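Long-range contact in hypothetical protein ydiI (Escherichia coli, PDB 1VH5), which hydrolyses 1,4-dihydroxy-2-naphthoyl-CoA to 1,4-dihydroxy-2-naphthoate and CoA in menaquinone biosynthesis, and also acts on a wide range of other acyl-CoA thioesters: residues L54-E65 and I87-R96. Residues are numbered along the deposited sequence; the frame is centred on the assembly and turned at random.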
loop_
_atom_site.group_PDB
_atom_site.type_symbol
_atom_site.label_atom_id
_atom_site.label_comp_id
_atom_site.label_asym_id
_atom_site.label_seq_id
_atom_site.Cartn_x
_atom_site.Cartn_y
_atom_site.Cartn_z
ATOM N N LEU A 54 -9.688 -10.233 6.263
ATOM C CA LEU A 54 -9.545 -8.907 6.837
ATOM C C LEU A 54 -9.018 -7.933 5.797
ATOM O O LEU A 54 -8.387 -8.336 4.825
ATOM C CB LEU A 54 -8.581 -8.911 8.010
ATOM C CG LEU A 54 -8.829 -9.938 9.119
ATOM C CD1 LEU A 54 -7.790 -9.874 10.236
ATOM C CD2 LEU A 54 -10.201 -9.750 9.707
ATOM N N LEU A 55 -9.244 -6.642 6.027
ATOM C CA LEU A 55 -8.663 -5.631 5.165
ATOM C C LEU A 55 -7.163 -5.795 5.052
ATOM O O LEU A 55 -6.468 -5.912 6.078
ATOM C CB LEU A 55 -8.970 -4.257 5.756
ATOM C CG LEU A 55 -8.421 -3.054 4.984
ATOM C CD1 LEU A 55 -8.938 -2.914 3.571
ATOM C CD2 LEU A 55 -8.743 -1.820 5.898
ATOM N N HIS A 56 -6.665 -5.792 3.827
ATOM C CA HIS A 56 -5.246 -5.944 3.555
ATOM C C HIS A 56 -4.548 -4.652 3.991
ATOM O O HIS A 56 -4.962 -3.560 3.612
ATOM C CB HIS A 56 -5.087 -6.146 2.055
ATOM C CG HIS A 56 -3.752 -6.703 1.651
ATOM N ND1 HIS A 56 -2.564 -6.006 1.790
ATOM C CD2 HIS A 56 -3.448 -7.834 0.966
ATOM C CE1 HIS A 56 -1.576 -6.727 1.279
ATOM N NE2 HIS A 56 -2.084 -7.849 0.782
ATOM N N GLY A 57 -3.432 -4.761 4.713
ATOM C CA GLY A 57 -2.663 -3.587 5.151
ATOM C C GLY A 57 -2.214 -2.747 3.960
ATOM O O GLY A 57 -2.162 -1.504 4.033
ATOM N N GLY A 58 -1.900 -3.413 2.837
ATOM C CA GLY A 58 -1.583 -2.667 1.634
ATOM C C GLY A 58 -2.726 -1.849 1.067
ATOM O O GLY A 58 -2.487 -0.781 0.482
ATOM N N ALA A 59 -3.951 -2.353 1.192
ATOM C CA ALA A 59 -5.103 -1.581 0.734
ATOM C C ALA A 59 -5.287 -0.289 1.532
ATOM O O ALA A 59 -5.561 0.752 0.969
ATOM C CB ALA A 59 -6.376 -2.434 0.817
ATOM N N SER A 60 -5.022 -0.353 2.833
ATOM C CA SER A 60 -5.043 0.851 3.670
ATOM C C SER A 60 -4.041 1.862 3.136
ATOM O O SER A 60 -4.312 3.049 3.085
ATOM C CB SER A 60 -4.710 0.542 5.097
ATOM O OG SER A 60 -5.713 -0.250 5.701
ATOM N N VAL A 61 -2.866 1.388 2.740
ATOM C CA VAL A 61 -1.823 2.281 2.206
ATOM C C VAL A 61 -2.210 2.800 0.825
ATOM O O VAL A 61 -1.959 3.962 0.500
ATOM C CB VAL A 61 -0.433 1.603 2.239
ATOM C CG1 VAL A 61 0.616 2.563 1.651
ATOM C CG2 VAL A 61 -0.059 1.225 3.681
ATOM N N VAL A 62 -2.839 1.973 -0.005
ATOM C CA VAL A 62 -3.396 2.502 -1.248
ATOM C C VAL A 62 -4.359 3.670 -0.968
ATOM O O VAL A 62 -4.287 4.720 -1.608
ATOM C CB VAL A 62 -4.136 1.426 -2.070
ATOM C CG1 VAL A 62 -4.803 2.070 -3.294
ATOM C CG2 VAL A 62 -3.159 0.327 -2.547
ATOM N N LEU A 63 -5.242 3.488 -0.004
ATOM C CA LEU A 63 -6.196 4.541 0.341
ATOM C C LEU A 63 -5.437 5.802 0.802
ATOM O O LEU A 63 -5.688 6.933 0.294
ATOM C CB LEU A 63 -7.218 4.048 1.378
ATOM C CG LEU A 63 -8.218 5.116 1.872
ATOM C CD1 LEU A 63 -9.095 5.638 0.721
ATOM C CD2 LEU A 63 -9.081 4.520 2.974
ATOM N N ALA A 64 -4.478 5.630 1.723
ATOM C CA ALA A 64 -3.732 6.769 2.261
ATOM C C ALA A 64 -2.988 7.490 1.151
ATOM O O ALA A 64 -3.010 8.737 1.090
ATOM C CB ALA A 64 -2.750 6.317 3.342
ATOM N N GLU A 65 -2.290 6.754 0.277
ATOM C CA GLU A 65 -1.504 7.407 -0.757
ATOM C C GLU A 65 -2.424 8.059 -1.783
ATOM O O GLU A 65 -2.088 9.115 -2.327
ATOM C CB GLU A 65 -0.529 6.416 -1.436
ATOM C CG GLU A 65 0.383 7.120 -2.444
ATOM C CD GLU A 65 1.767 6.542 -2.569
ATOM O OE1 GLU A 65 2.224 5.788 -1.669
ATOM O OE2 GLU A 65 2.370 6.856 -3.606
ATOM N N ILE A 87 6.199 6.695 2.185
ATOM C CA ILE A 87 4.962 6.504 2.918
ATOM C C ILE A 87 5.212 5.491 4.023
ATOM O O ILE A 87 6.003 4.544 3.837
ATOM C CB ILE A 87 3.854 6.066 1.960
ATOM C CG1 ILE A 87 2.496 6.055 2.660
ATOM C CG2 ILE A 87 4.174 4.674 1.304
ATOM C CD1 ILE A 87 1.298 6.384 1.834
ATOM N N ASN A 88 4.571 5.692 5.165
ATOM C CA ASN A 88 4.717 4.783 6.287
ATOM C C ASN A 88 3.386 4.648 6.983
ATOM O O ASN A 88 2.532 5.547 6.885
ATOM C CB ASN A 88 5.833 5.241 7.220
ATOM C CG ASN A 88 5.577 6.612 7.755
ATOM O OD1 ASN A 88 4.724 6.790 8.627
ATOM N ND2 ASN A 88 6.277 7.602 7.218
ATOM N N ALA A 89 3.166 3.521 7.646
ATOM C CA ALA A 89 1.879 3.251 8.289
ATOM C C ALA A 89 2.036 2.295 9.419
ATOM O O ALA A 89 2.837 1.338 9.330
ATOM C CB ALA A 89 0.844 2.713 7.273
ATOM N N ASN A 90 1.250 2.537 10.461
ATOM C CA ASN A 90 1.031 1.548 11.484
ATOM C C ASN A 90 -0.359 0.944 11.409
ATOM O O ASN A 90 -1.358 1.679 11.335
ATOM C CB ASN A 90 1.220 2.188 12.837
ATOM C CG ASN A 90 1.448 1.210 13.867
ATOM O OD1 ASN A 90 0.505 0.545 14.298
ATOM N ND2 ASN A 90 2.753 1.033 14.257
ATOM N N HIS A 91 -0.437 -0.387 11.463
ATOM C CA HIS A 91 -1.731 -1.082 11.392
ATOM C C HIS A 91 -2.159 -1.409 12.816
ATOM O O HIS A 91 -1.560 -2.257 13.478
ATOM C CB HIS A 91 -1.534 -2.398 10.608
ATOM C CG HIS A 91 -1.035 -2.206 9.207
ATOM N ND1 HIS A 91 -1.655 -1.372 8.298
ATOM C CD2 HIS A 91 0.010 -2.772 8.556
ATOM C CE1 HIS A 91 -0.999 -1.409 7.151
ATOM N NE2 HIS A 91 0.005 -2.265 7.279
ATOM N N VAL A 92 -3.156 -0.689 13.323
ATOM C CA VAL A 92 -3.513 -0.817 14.746
ATOM C C VAL A 92 -4.751 -1.616 15.050
ATOM O O VAL A 92 -4.901 -2.107 16.174
ATOM C CB VAL A 92 -3.544 0.509 15.499
ATOM C CG1 VAL A 92 -2.134 1.098 15.582
ATOM C CG2 VAL A 92 -4.496 1.463 14.866
ATOM N N ARG A 93 -5.637 -1.752 14.071
ATOM C CA ARG A 93 -6.835 -2.557 14.256
ATOM C C ARG A 93 -7.273 -3.102 12.907
ATOM O O ARG A 93 -7.188 -2.408 11.886
ATOM C CB ARG A 93 -7.941 -1.692 14.867
ATOM C CG ARG A 93 -9.323 -2.396 15.022
ATOM C CD ARG A 93 -10.429 -1.475 15.537
ATOM N NE ARG A 93 -10.268 -1.113 16.944
ATOM C CZ ARG A 93 -10.724 -1.842 17.962
ATOM N NH1 ARG A 93 -10.529 -1.427 19.205
ATOM N NH2 ARG A 93 -11.353 -2.988 17.738
ATOM N N SER A 94 -7.731 -4.347 12.892
ATOM C CA SER A 94 -8.246 -4.947 11.665
ATOM C C SER A 94 -9.633 -4.451 11.342
ATOM O O SER A 94 -10.325 -3.878 12.194
ATOM C CB SER A 94 -8.232 -6.465 11.797
ATOM O OG SER A 94 -9.164 -6.869 12.793
ATOM N N ALA A 95 -10.026 -4.611 10.085
ATOM C CA ALA A 95 -11.399 -4.313 9.663
ATOM C C ALA A 95 -11.865 -5.482 8.790
ATOM O O ALA A 95 -11.050 -6.122 8.138
ATOM C CB ALA A 95 -11.461 -3.013 8.902
ATOM N N ARG A 96 -13.165 -5.765 8.774
ATOM C CA ARG A 96 -13.627 -6.961 8.088
ATOM C C ARG A 96 -14.841 -6.746 7.213
ATOM O O ARG A 96 -15.204 -7.633 6.452
ATOM C CB ARG A 96 -13.905 -8.081 9.097
ATOM C CG ARG A 96 -15.224 -7.914 9.891
ATOM C CD ARG A 96 -16.383 -8.668 9.250
ATOM N NE ARG A 96 -17.379 -9.195 10.184
ATOM C CZ ARG A 96 -18.497 -9.802 9.793
ATOM N NH1 ARG A 96 -19.365 -10.255 10.691
ATOM N NH2 ARG A 96 -18.747 -9.960 8.493
HETATM O O HOH W 1 -7.412 -5.578 8.625
HETATM O O HOH W 2 -4.499 -1.291 7.927
#
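Turned anti to its carbonyl carbon (chi1 -60°), the imidazole of His91 reaches the first turn of helix 57-74, where Gly57 O comes obliquely onto the ring, 3.3 Å from His91 CE1. Val61, with CG1 anti to the backbone N and CG2 beside it, splits its branches along the strand. Its CG1 meets Ile87 CD1 at 3.9 Å, the two side chains running alongside each other and pointing opposite ways, while CG2 rests on Ala89 CB. Ile87 CD1 also packs against Glu65, 3.7 Å from its CB. The axis of residues 57-65 passes 9.5 Å from that of residues 87-91, with their directions at 132°, the arrangement of the hotdog fold, in which a central helix lies against a curved antiparallel sheet; strand 87-91 pairs with a strand of the second subunit, carrying the sheet across the interface. Glu65, inferred to be the nucleophile or proton acceptor, hydrogen-bonds through OE1 to NE2 of substrate-binding His91 of the second subunit, and this chain's His91 NE2 bonds in turn to Glu65 OE1 of that subunit. Within the same chain, a water links His91 ND1 (2.9 Å) with Ser60 OG. Beyond the strand, Leu55 N donates almost straight (170°) to Ala95 O at 2.8 Å, and a second water accepts from Ala95 N and donates to Leu55 O, while Leu54 CD1 packs on Ser94 CB.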